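Long-range contact in regulator of nonsense transcripts 2 (Homo sapiens, PDB 4CEM), which takes part in nonsense-mediated mRNA decay, the fragment here being the first of its three MIF4G domains: residues 56-61 and 75-80. Sequence-based numbering, arbitrary orientation.
Sequences TAFVKK and HDFNGL
An anti first torsion (chi1 -174°) carries CG of F58 out from helix 52-61, and the ring that follows meets the side chains of D76 and F77 on helix 70-79 and of L80 just beyond its end. In L80, chi2 of -179° sets CD1 anti to CA, and this methyl is the one that packs on CB and CG of F58. The pair of helices illustrates how one aromatic residue can bridge the distance between two helices too far apart for their backbones to touch: the axes come no closer than 10.8 Å and run roughly antiparallel. The partners follow one another along F58, with some overlap. At the root of the side chain, CD1 of L80 lies 3.3 Å from CB of F58. Farther out, CD1 of F58 is 3.9 Å from CB of D76, the methylene serving as an apolar surface while the carboxylate plane stands 82° from the ring. The far end completes the series, CZ of F58 lying 3.9 Å from CB of F77, and CE2 of F58 approaches the edge of the F77 ring, 4.0 Å from its CD1. An alanine in place of F58 would probably open a gap between the helices, leaving D76 CB, F77 and the L80 methyl without the ring they pack on. Beside these apolar contacts, K61 NZ and D76 OD2 are 4.7 Å apart, a separation at which opposite charges may still attract without forming a salt bridge. H75 ND1 makes a weak hydrogen bond to the other carboxylate oxygen, OD1 of D76. Within the helical MIF4G domain, helix 103-116 joins the cluster through F113, which touches F58 and meets F77 edge-to-face, while L82, in the loop after helix 70-79, touches both F58 and F77.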
loop_
_atom_site.group_PDB
_atom_site.type_symbol
_atom_site.label_atom_id
_atom_site.label_comp_id
_atom_site.label_asym_id
_atom_site.label_seq_id
_atom_site.Cartn_x
_atom_site.Cartn_y
_atom_site.Cartn_z
ATOM N N THR A 56 10.535 -26.445 9.083
ATOM C CA THR A 56 9.106 -26.292 9.370
ATOM C C THR A 56 8.916 -25.231 10.435
ATOM O O THR A 56 8.026 -24.397 10.319
ATOM C CB THR A 56 8.455 -27.617 9.814
ATOM O OG1 THR A 56 8.701 -28.613 8.810
ATOM C CG2 THR A 56 6.952 -27.439 9.999
ATOM N N ALA A 57 9.765 -25.258 11.459
ATOM C CA ALA A 57 9.744 -24.224 12.494
ATOM C C ALA A 57 9.865 -22.848 11.846
ATOM O O ALA A 57 9.067 -21.945 12.120
ATOM C CB ALA A 57 10.871 -24.439 13.488
ATOM N N PHE A 58 10.842 -22.713 10.951
ATOM C CA PHE A 58 11.089 -21.449 10.286
ATOM C C PHE A 58 9.888 -20.994 9.470
ATOM O O PHE A 58 9.466 -19.839 9.586
ATOM C CB PHE A 58 12.337 -21.523 9.408
ATOM C CG PHE A 58 12.714 -20.205 8.806
ATOM C CD1 PHE A 58 13.116 -19.155 9.617
ATOM C CD2 PHE A 58 12.636 -19.999 7.432
ATOM C CE1 PHE A 58 13.445 -17.925 9.076
ATOM C CE2 PHE A 58 12.975 -18.775 6.883
ATOM C CZ PHE A 58 13.381 -17.737 7.708
ATOM N N VAL A 59 9.320 -21.899 8.670
ATOM C CA VAL A 59 8.120 -21.581 7.888
ATOM C C VAL A 59 6.988 -21.065 8.769
ATOM O O VAL A 59 6.203 -20.224 8.341
ATOM C CB VAL A 59 7.616 -22.793 7.079
ATOM C CG1 VAL A 59 6.211 -22.539 6.527
ATOM C CG2 VAL A 59 8.587 -23.101 5.944
ATOM N N LYS A 60 6.915 -21.554 10.001
ATOM C CA LYS A 60 5.877 -21.114 10.918
ATOM C C LYS A 60 6.153 -19.705 11.425
ATOM O O LYS A 60 5.237 -18.893 11.519
ATOM C CB LYS A 60 5.746 -22.078 12.096
ATOM C CG LYS A 60 4.451 -21.905 12.863
ATOM C CD LYS A 60 4.356 -22.897 14.008
ATOM C CE LYS A 60 3.105 -22.664 14.840
ATOM N NZ LYS A 60 3.046 -23.605 15.991
ATOM N N LYS A 61 7.412 -19.416 11.751
ATOM C CA LYS A 61 7.805 -18.069 12.184
ATOM C C LYS A 61 7.507 -17.027 11.127
ATOM O O LYS A 61 7.136 -15.898 11.450
ATOM C CB LYS A 61 9.291 -18.019 12.541
ATOM C CG LYS A 61 9.576 -18.372 13.988
ATOM C CD LYS A 61 10.984 -18.899 14.165
ATOM C CE LYS A 61 11.215 -19.371 15.593
ATOM N NZ LYS A 61 11.735 -20.772 15.634
ATOM N N HIS A 75 19.177 -14.701 10.526
ATOM C CA HIS A 75 20.157 -15.646 11.065
ATOM C C HIS A 75 19.720 -17.068 10.821
ATOM O O HIS A 75 20.483 -17.876 10.316
ATOM C CB HIS A 75 20.360 -15.406 12.554
ATOM C CG HIS A 75 21.213 -16.449 13.228
ATOM N ND1 HIS A 75 20.695 -17.574 13.752
ATOM C CD2 HIS A 75 22.587 -16.504 13.457
ATOM C CE1 HIS A 75 21.685 -18.316 14.286
ATOM N NE2 HIS A 75 22.841 -17.661 14.103
ATOM N N ASP A 76 18.477 -17.378 11.157
ATOM C CA ASP A 76 17.942 -18.703 10.900
ATOM C C ASP A 76 17.958 -19.009 9.416
ATOM O O ASP A 76 18.452 -20.061 9.004
ATOM C CB ASP A 76 16.517 -18.838 11.429
ATOM C CG ASP A 76 16.446 -18.776 12.937
ATOM O OD1 ASP A 76 17.502 -18.928 13.607
ATOM O OD2 ASP A 76 15.324 -18.565 13.457
ATOM N N PHE A 77 17.417 -18.095 8.617
ATOM C CA PHE A 77 17.392 -18.276 7.168
ATOM C C PHE A 77 18.740 -18.739 6.612
ATOM O O PHE A 77 18.795 -19.693 5.827
ATOM C CB PHE A 77 16.969 -16.982 6.472
ATOM C CG PHE A 77 16.938 -17.081 4.970
ATOM C CD1 PHE A 77 15.791 -17.494 4.312
ATOM C CD2 PHE A 77 18.054 -16.748 4.214
ATOM C CE1 PHE A 77 15.757 -17.583 2.934
ATOM C CE2 PHE A 77 18.026 -16.826 2.834
ATOM C CZ PHE A 77 16.876 -17.249 2.191
ATOM N N ASN A 78 19.826 -18.088 7.027
ATOM C CA ASN A 78 21.126 -18.382 6.432
ATOM C C ASN A 78 21.657 -19.779 6.717
ATOM O O ASN A 78 22.545 -20.255 6.004
ATOM C CB ASN A 78 22.165 -17.319 6.795
ATOM C CG ASN A 78 21.973 -16.033 5.996
ATOM O OD1 ASN A 78 21.829 -16.067 4.767
ATOM N ND2 ASN A 78 21.952 -14.895 6.691
ATOM N N GLY A 79 21.115 -20.434 7.742
ATOM C CA GLY A 79 21.560 -21.773 8.129
ATOM C C GLY A 79 20.738 -22.929 7.571
ATOM O O GLY A 79 21.171 -24.081 7.624
ATOM N N LEU A 80 19.559 -22.618 7.039
ATOM C CA LEU A 80 18.623 -23.618 6.558
ATOM C C LEU A 80 18.742 -23.850 5.053
ATOM O O LEU A 80 19.023 -22.931 4.293
ATOM C CB LEU A 80 17.191 -23.172 6.854
ATOM C CG LEU A 80 16.767 -22.876 8.287
ATOM C CD1 LEU A 80 15.302 -22.491 8.307
ATOM C CD2 LEU A 80 16.995 -24.085 9.172
#